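PDB 3TC1: octaprenyl Pyrophosphate Synthase from Helicobacter pylori, which probably condenses isopentenyl diphosphate units onto an allylic diphosphate primer, in a magnesium-dependent reaction, to build the 40-carbon chain of octaprenyl diphosphate. Local coordinates for residues Q5-A8 against I9-K12; I20-G23 against F24-E27. All coordinates share one frame; numbering follows the deposited sequence.

Overall arrangement
Both contacts are local, made between residues a few positions apart, and they lie in series at the start of an all-helical chain. Interaction 1 sits within helix 3-18, is mostly at the surface, and repeats one bond type, the backbone i to i+4 hydrogen bond; its inner face packs on helices 38-44 and 53-80. Interaction 2 is more buried. It spans the turn from helix 3-18 into helix 23-29, and there a serine hydroxyl and a water join the backbone bonds. Their centres are 20 Å apart, with nearest atoms about 9 Å apart. The second subunit touches interaction 2 but not interaction 1.

Interaction 1 of 2, residues Q5-A8 against I9-K12; sequences QLKA and IQNK
The middle of the K7 side chain crosses the amide of N11, CD of K7 lying 3.3 Å from ND2 of N11. Bends at chi2 (-66°) and chi4 (-60°) fold the lysine chain back over the next turn, where it meets N11 obliquely. The N11 amide sits beside the carbonyl O of K7; its ND2 is close to that O, at 3.1 Å, but badly aimed, and the donor is instead the backbone N of N11, 3.0 Å from K7 O. That bond is one rung of the regular i to i+4 ladder of an alpha-helix. The other three rungs, I9 N to Q5 O, Q10 N to L6 O and K12 N to A8 O, span 2.9 to 3.0 Å. Within helix 3-18, L6 and I9 supply the apolar part of the inward face: CD1 of I9 reaches CD2 of L6 at 4.4 Å, a loose touch, while CG1 of I9 rests 3.2 Å from the carbonyl O of Q5. Beyond them I9 meets S40 of helix 38-44 and C63 and T64 of helix 53-80, and L6 meets L44. K12 sets CG 3.3 Å from O of A8, then leads away to helix 53-80, where its NZ forms a salt bridge with D57 and a hydrogen bond with N61.

Interaction 2 of 2, residues I20-G23 against F24-E27; sequences IESG and FIDE
S22 caps helix 23-29: its OG accepts from the backbone N of I25 at 3.2 Å, nearly straight at 164°. S22 stands at the N-cap, and its OG makes this capping bond from a position anti to the backbone N of S22 (chi1 169°), which brings OG beside the N-H of I25. The S22 carbonyl O meanwhile takes D26 N at 2.9 Å, in the carbonyl plane, and G23 O takes E27 N at 3.1 Å. Next to the cap, CD1 of I25 lies 3.6 Å from CG2 of I20, the two side chains crossing at about a right angle, and CB of S22 is a further neighbour of CD1. Farther out, a water accepts from S22 N at 2.8 Å and appears to donate to OD1 of D26 at 2.7 Å. I20 and I25 both pack on V107 of helix 92-116, and I25 also meets I17. From the second subunit, F143 stacks on the ring of F24 and R136 donates to the I20 carbonyl O. The serine hydroxyl thus satisfies an amide N-H at the helix N-terminus, whose dipole, with the bridging water, would probably offset the nearness of the D26 carboxylate to the S22 carbonyl O.

Interaction 1 of 2, residues Q5-A8 against I9-K12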
loop_
_atom_site.group_PDB
_atom_site.type_symbol
_atom_site.label_atom_id
_atom_site.label_comp_id
_atom_site.label_asym_id
_atom_site.label_seq_id
_atom_site.Cartn_x
_atom_site.Cartn_y
_atom_site.Cartn_z
ATOM N N GLN B 5 12.990 24.997 3.367
ATOM C CA GLN B 5 11.716 24.295 3.585
ATOM C C GLN B 5 11.783 22.850 3.102
ATOM O O GLN B 5 11.245 21.957 3.752
ATOM C CB GLN B 5 10.539 25.012 2.884
ATOM C CG GLN B 5 10.276 26.411 3.390
ATOM C CD GLN B 5 9.232 27.134 2.571
ATOM O OE1 GLN B 5 9.150 26.954 1.360
ATOM N NE2 GLN B 5 8.438 27.969 3.224
ATOM N N LEU B 6 12.442 22.617 1.973
ATOM C CA LEU B 6 12.570 21.261 1.446
ATOM C C LEU B 6 13.405 20.426 2.408
ATOM O O LEU B 6 13.171 19.228 2.588
ATOM C CB LEU B 6 13.234 21.292 0.069
ATOM C CG LEU B 6 12.408 21.916 -1.055
ATOM C CD1 LEU B 6 13.229 21.971 -2.327
ATOM C CD2 LEU B 6 11.147 21.106 -1.279
ATOM N N LYS B 7 14.378 21.084 3.027
ATOM C CA LYS B 7 15.263 20.448 3.985
ATOM C C LYS B 7 14.459 20.056 5.226
ATOM O O LYS B 7 14.681 18.999 5.814
ATOM C CB LYS B 7 16.372 21.428 4.372
ATOM C CG LYS B 7 17.720 20.788 4.586
ATOM C CD LYS B 7 17.713 19.876 5.786
ATOM C CE LYS B 7 18.990 19.059 5.840
ATOM N NZ LYS B 7 19.132 18.225 4.612
ATOM N N ALA B 8 13.533 20.922 5.624
ATOM C CA ALA B 8 12.699 20.658 6.792
ATOM C C ALA B 8 11.746 19.497 6.499
ATOM O O ALA B 8 11.421 18.722 7.388
ATOM C CB ALA B 8 11.910 21.914 7.172
ATOM N N ILE B 9 11.299 19.388 5.252
ATOM C CA ILE B 9 10.398 18.301 4.849
ATOM C C ILE B 9 11.181 16.987 4.837
ATOM O O ILE B 9 10.684 15.940 5.255
ATOM C CB ILE B 9 9.805 18.579 3.446
ATOM C CG1 ILE B 9 8.882 19.801 3.521
ATOM C CG2 ILE B 9 9.043 17.355 2.932
ATOM C CD1 ILE B 9 8.479 20.354 2.173
ATOM N N GLN B 10 12.416 17.055 4.357
ATOM C CA GLN B 10 13.300 15.896 4.302
ATOM C C GLN B 10 13.493 15.375 5.732
ATOM O O GLN B 10 13.447 14.166 5.989
ATOM C CB GLN B 10 14.642 16.324 3.703
ATOM C CG GLN B 10 15.688 15.236 3.574
ATOM C CD GLN B 10 17.015 15.780 3.061
ATOM O OE1 GLN B 10 17.076 16.409 2.002
ATOM N NE2 GLN B 10 18.085 15.538 3.812
ATOM N N ASN B 11 13.703 16.296 6.667
ATOM C CA ASN B 11 13.894 15.918 8.059
ATOM C C ASN B 11 12.617 15.400 8.725
ATOM O O ASN B 11 12.683 14.553 9.621
ATOM C CB ASN B 11 14.485 17.090 8.846
ATOM C CG ASN B 11 15.930 17.371 8.463
ATOM O OD1 ASN B 11 16.699 16.446 8.192
ATOM N ND2 ASN B 11 16.309 18.642 8.450
ATOM N N LYS B 12 11.460 15.897 8.298
ATOM C CA LYS B 12 10.191 15.429 8.856
ATOM C C LYS B 12 9.966 13.974 8.453
ATOM O O LYS B 12 9.499 13.158 9.255
ATOM C CB LYS B 12 9.019 16.281 8.357
ATOM C CG LYS B 12 8.821 17.580 9.121
ATOM C CD LYS B 12 7.570 18.318 8.653
ATOM C CE LYS B 12 7.249 19.501 9.562
ATOM N NZ LYS B 12 6.912 19.056 10.947
#

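Interaction 2 of 2, residues I20-G23 against F24-E27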
loop_
_atom_site.group_PDB
_atom_site.type_symbol
_atom_site.label_atom_id
_atom_site.label_comp_id
_atom_site.label_asym_id
_atom_site.label_seq_id
_atom_site.Cartn_x
_atom_site.Cartn_y
_atom_site.Cartn_z
ATOM N N ILE B 20 8.315 5.109 13.781
ATOM C CA ILE B 20 7.802 3.758 13.582
ATOM C C ILE B 20 8.565 2.811 14.512
ATOM O O ILE B 20 8.109 1.706 14.809
ATOM C CB ILE B 20 7.959 3.320 12.111
ATOM C CG1 ILE B 20 7.216 4.312 11.211
ATOM C CG2 ILE B 20 7.391 1.921 11.909
ATOM C CD1 ILE B 20 7.311 4.011 9.735
ATOM N N GLU B 21 9.722 3.273 14.978
ATOM C CA GLU B 21 10.563 2.519 15.906
ATOM C C GLU B 21 10.836 1.082 15.475
ATOM O O GLU B 21 10.425 0.123 16.130
ATOM C CB GLU B 21 9.933 2.542 17.305
ATOM C CG GLU B 21 9.669 3.951 17.820
ATOM C CD GLU B 21 9.052 3.978 19.207
ATOM O OE1 GLU B 21 8.059 3.262 19.436
ATOM O OE2 GLU B 21 9.553 4.729 20.068
ATOM N N SER B 22 11.551 0.943 14.368
ATOM C CA SER B 22 11.904 -0.361 13.845
ATOM C C SER B 22 13.275 -0.280 13.185
ATOM O O SER B 22 13.441 0.394 12.169
ATOM C CB SER B 22 10.862 -0.817 12.828
ATOM O OG SER B 22 11.316 -1.953 12.118
ATOM N N GLY B 23 14.253 -0.960 13.775
ATOM C CA GLY B 23 15.596 -0.954 13.226
ATOM C C GLY B 23 15.617 -1.510 11.814
ATOM O O GLY B 23 16.415 -1.083 10.981
ATOM N N PHE B 24 14.732 -2.463 11.543
ATOM C CA PHE B 24 14.660 -3.068 10.220
ATOM C C PHE B 24 14.189 -2.046 9.194
ATOM O O PHE B 24 14.733 -1.959 8.095
ATOM C CB PHE B 24 13.705 -4.265 10.232
ATOM C CG PHE B 24 14.075 -5.329 11.227
ATOM C CD1 PHE B 24 15.396 -5.747 11.362
ATOM C CD2 PHE B 24 13.098 -5.936 12.011
ATOM C CE1 PHE B 24 15.738 -6.756 12.265
ATOM C CE2 PHE B 24 13.427 -6.945 12.914
ATOM C CZ PHE B 24 14.749 -7.356 13.041
ATOM N N ILE B 25 13.162 -1.281 9.549
ATOM C CA ILE B 25 12.655 -0.265 8.645
ATOM C C ILE B 25 13.704 0.829 8.467
ATOM O O ILE B 25 13.858 1.369 7.370
ATOM C CB ILE B 25 11.312 0.309 9.163
ATOM C CG1 ILE B 25 10.211 -0.737 8.948
ATOM C CG2 ILE B 25 10.971 1.611 8.444
ATOM C CD1 ILE B 25 8.861 -0.373 9.544
ATOM N N ASP B 26 14.438 1.151 9.530
ATOM C CA ASP B 26 15.480 2.171 9.423
ATOM C C ASP B 26 16.483 1.743 8.359
ATOM O O ASP B 26 16.987 2.569 7.592
ATOM C CB ASP B 26 16.235 2.352 10.744
ATOM C CG ASP B 26 15.383 2.969 11.835
ATOM O OD1 ASP B 26 14.393 3.667 11.521
ATOM O OD2 ASP B 26 15.725 2.767 13.019
ATOM N N GLU B 27 16.771 0.443 8.321
ATOM C CA GLU B 27 17.718 -0.101 7.356
ATOM C C GLU B 27 17.193 0.057 5.931
ATOM O O GLU B 27 17.915 0.501 5.039
ATOM C CB GLU B 27 17.973 -1.580 7.651
ATOM C CG GLU B 27 19.127 -2.179 6.868
ATOM C CD GLU B 27 19.255 -3.673 7.083
ATOM O OE1 GLU B 27 19.220 -4.112 8.253
ATOM O OE2 GLU B 27 19.394 -4.408 6.081
HETATM O O HOH W 1 11.988 3.183 12.730
#